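Local coordinates for plasmin and fibronectin-binding protein A (Streptococcus pneumoniae, PDB 4MR0) that acts as a fibronectin-dependent surface adhesin and invasin that also binds human plasmin, plasminogen and serum albumin, at residues V379-T382 and D386-I389. Sequence-based numbering, arbitrary orientation.
Sequences VRFT and DVLI
I389 reaches across to both V379 and F381 through a single atom, its terminal methyl CD1. With V379 the meeting is tip to tip, I389 CD1 lying 4.0 Å from V379 CG1. The aromatic partner is touched at its rim: I389 CD1 sits near the ring plane of F381, 4.0 Å from CE1. The torsions place these methyls: in V379 CG1 lies anti to the backbone N (chi1 179°), while in I389 CG1 is anti to the carbonyl carbon (chi1 -59°) and the nearly extended chi2 of 158° carries CD1 across to V379 and F381. V387 completes the set at a similar distance, its CG2 4.1 Å from F381 CE2 and oblique to the ring. These distances indicate apolar van der Waals packing, and all four residues are buried. Their main chains stay well apart, with CA atoms 8.5 Å from each other for V379 and I389 but 10.3 Å for F381 and V387, a span the phenyl ring helps to fill.

The other side of 386-389 is nearer solvent: D386 and L388 are partly exposed, although L388 still packs on L367 and V432. R380 alternates away from the cluster yet remains buried. Inward packing between faces, within and beyond PbH1 repeat 361-383, is consistent with a right-handed parallel beta-helix, as in pectate lyase-like proteins. F381 also stacks on F384, between the two segments. Strand 387-396 runs parallel between 364-372, where V379 meets I366 and F371, and 431-440, where I389 meets I433; strand 410-415 pairs parallel with 377-381.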
ATOM      1  N   VAL A 379      -3.926  -1.749   3.423  1.00 16.04           N
ATOM      2  CA  VAL A 379      -3.862  -2.163   2.022  1.00 14.85           C
ATOM      3  C   VAL A 379      -5.132  -1.742   1.287  1.00 14.26           C
ATOM      4  O   VAL A 379      -6.232  -2.128   1.673  1.00 14.24           O
ATOM      5  CB  VAL A 379      -3.720  -3.709   1.923  1.00 15.31           C
ATOM      6  CG1 VAL A 379      -3.684  -4.151   0.469  1.00 13.12           C
ATOM      7  CG2 VAL A 379      -2.460  -4.162   2.661  1.00 15.10           C
ATOM      8  N   ARG A 380      -4.980  -0.947   0.230  1.00 13.86           N
ATOM      9  CA  ARG A 380      -6.124  -0.497  -0.556  1.00 15.68           C
ATOM     10  C   ARG A 380      -5.718  -0.436  -2.020  1.00 15.00           C
ATOM     11  O   ARG A 380      -4.703   0.174  -2.366  1.00 15.99           O
ATOM     12  CB  ARG A 380      -6.593   0.881  -0.082  1.00 16.92           C
ATOM     13  CG  ARG A 380      -7.657   1.515  -0.977  1.00 18.06           C
ATOM     14  CD  ARG A 380      -8.241   2.762  -0.324  1.00 20.76           C
ATOM     15  NE  ARG A 380      -9.236   3.429  -1.160  1.00 21.94           N
ATOM     16  CZ  ARG A 380      -8.953   4.315  -2.110  1.00 23.02           C
ATOM     17  NH1 ARG A 380      -7.695   4.653  -2.362  1.00 22.87           N
ATOM     18  NH2 ARG A 380      -9.936   4.879  -2.800  1.00 24.57           N
ATOM     19  N   PHE A 381      -6.515  -1.055  -2.885  1.00 14.59           N
ATOM     20  CA  PHE A 381      -6.170  -1.076  -4.297  1.00 15.14           C
ATOM     21  C   PHE A 381      -7.333  -1.382  -5.232  1.00 14.82           C
ATOM     22  O   PHE A 381      -8.345  -1.962  -4.828  1.00 15.17           O
ATOM     23  CB  PHE A 381      -5.090  -2.141  -4.535  1.00 13.63           C
ATOM     24  CG  PHE A 381      -5.521  -3.536  -4.140  1.00 15.31           C
ATOM     25  CD1 PHE A 381      -5.415  -3.970  -2.819  1.00 16.08           C
ATOM     26  CD2 PHE A 381      -6.081  -4.397  -5.082  1.00 14.28           C
ATOM     27  CE1 PHE A 381      -5.866  -5.244  -2.441  1.00 16.38           C
ATOM     28  CE2 PHE A 381      -6.537  -5.675  -4.711  1.00 17.06           C
ATOM     29  CZ  PHE A 381      -6.428  -6.094  -3.389  1.00 15.83           C
ATOM     30  N   THR A 382      -7.165  -0.977  -6.489  1.00 12.80           N
ATOM     31  CA  THR A 382      -8.124  -1.258  -7.549  1.00 14.97           C
ATOM     32  C   THR A 382      -7.255  -1.635  -8.742  1.00 14.51           C
ATOM     33  O   THR A 382      -6.219  -1.019  -8.972  1.00 17.69           O
ATOM     34  CB  THR A 382      -9.009  -0.028  -7.929  1.00 13.80           C
ATOM     35  OG1 THR A 382      -9.896  -0.392  -8.998  1.00 16.53           O
ATOM     36  CG2 THR A 382      -8.148   1.149  -8.389  1.00 13.51           C
ATOM     37  N   ASP A 386      -4.459 -11.523  -8.842  1.00 13.97           N
ATOM     38  CA  ASP A 386      -3.659 -12.505  -8.112  1.00 15.55           C
ATOM     39  C   ASP A 386      -2.882 -11.803  -7.001  1.00 15.82           C
ATOM     40  O   ASP A 386      -1.685 -11.535  -7.115  1.00 15.37           O
ATOM     41  CB  ASP A 386      -2.701 -13.245  -9.056  1.00 15.46           C
ATOM     42  CG  ASP A 386      -1.868 -14.301  -8.337  1.00 21.15           C
ATOM     43  OD1 ASP A 386      -2.225 -14.679  -7.194  1.00 19.59           O
ATOM     44  OD2 ASP A 386      -0.859 -14.764  -8.919  1.00 21.11           O
ATOM     45  N   VAL A 387      -3.599 -11.503  -5.926  1.00 15.32           N
ATOM     46  CA  VAL A 387      -3.034 -10.824  -4.773  1.00 13.99           C
ATOM     47  C   VAL A 387      -3.128 -11.720  -3.555  1.00 14.11           C
ATOM     48  O   VAL A 387      -4.107 -12.456  -3.388  1.00 14.89           O
ATOM     49  CB  VAL A 387      -3.814  -9.534  -4.465  1.00 14.55           C
ATOM     50  CG1 VAL A 387      -3.192  -8.818  -3.280  1.00 15.01           C
ATOM     51  CG2 VAL A 387      -3.838  -8.637  -5.693  1.00 16.65           C
ATOM     52  N   LEU A 388      -2.107 -11.663  -2.709  1.00 13.85           N
ATOM     53  CA  LEU A 388      -2.099 -12.448  -1.487  1.00 13.17           C
ATOM     54  C   LEU A 388      -1.726 -11.537  -0.327  1.00 12.56           C
ATOM     55  O   LEU A 388      -0.611 -11.013  -0.264  1.00 14.88           O
ATOM     56  CB  LEU A 388      -1.101 -13.611  -1.582  1.00 13.21           C
ATOM     57  CG  LEU A 388      -0.955 -14.445  -0.296  1.00 14.64           C
ATOM     58  CD1 LEU A 388      -2.314 -15.038   0.088  1.00 13.19           C
ATOM     59  CD2 LEU A 388       0.080 -15.553  -0.499  1.00 14.83           C
ATOM     60  N   ILE A 389      -2.683 -11.328   0.569  1.00 11.96           N
ATOM     61  CA  ILE A 389      -2.495 -10.503   1.759  1.00 12.72           C
ATOM     62  C   ILE A 389      -2.587 -11.517   2.890  1.00 14.20           C
ATOM     63  O   ILE A 389      -3.686 -11.912   3.297  1.00 13.77           O
ATOM     64  CB  ILE A 389      -3.620  -9.467   1.878  1.00 13.37           C
ATOM     65  CG1 ILE A 389      -3.620  -8.582   0.627  1.00 13.70           C
ATOM     66  CG2 ILE A 389      -3.422  -8.632   3.134  1.00 16.03           C
ATOM     67  CD1 ILE A 389      -4.944  -7.897   0.346  1.00 13.27           C
TER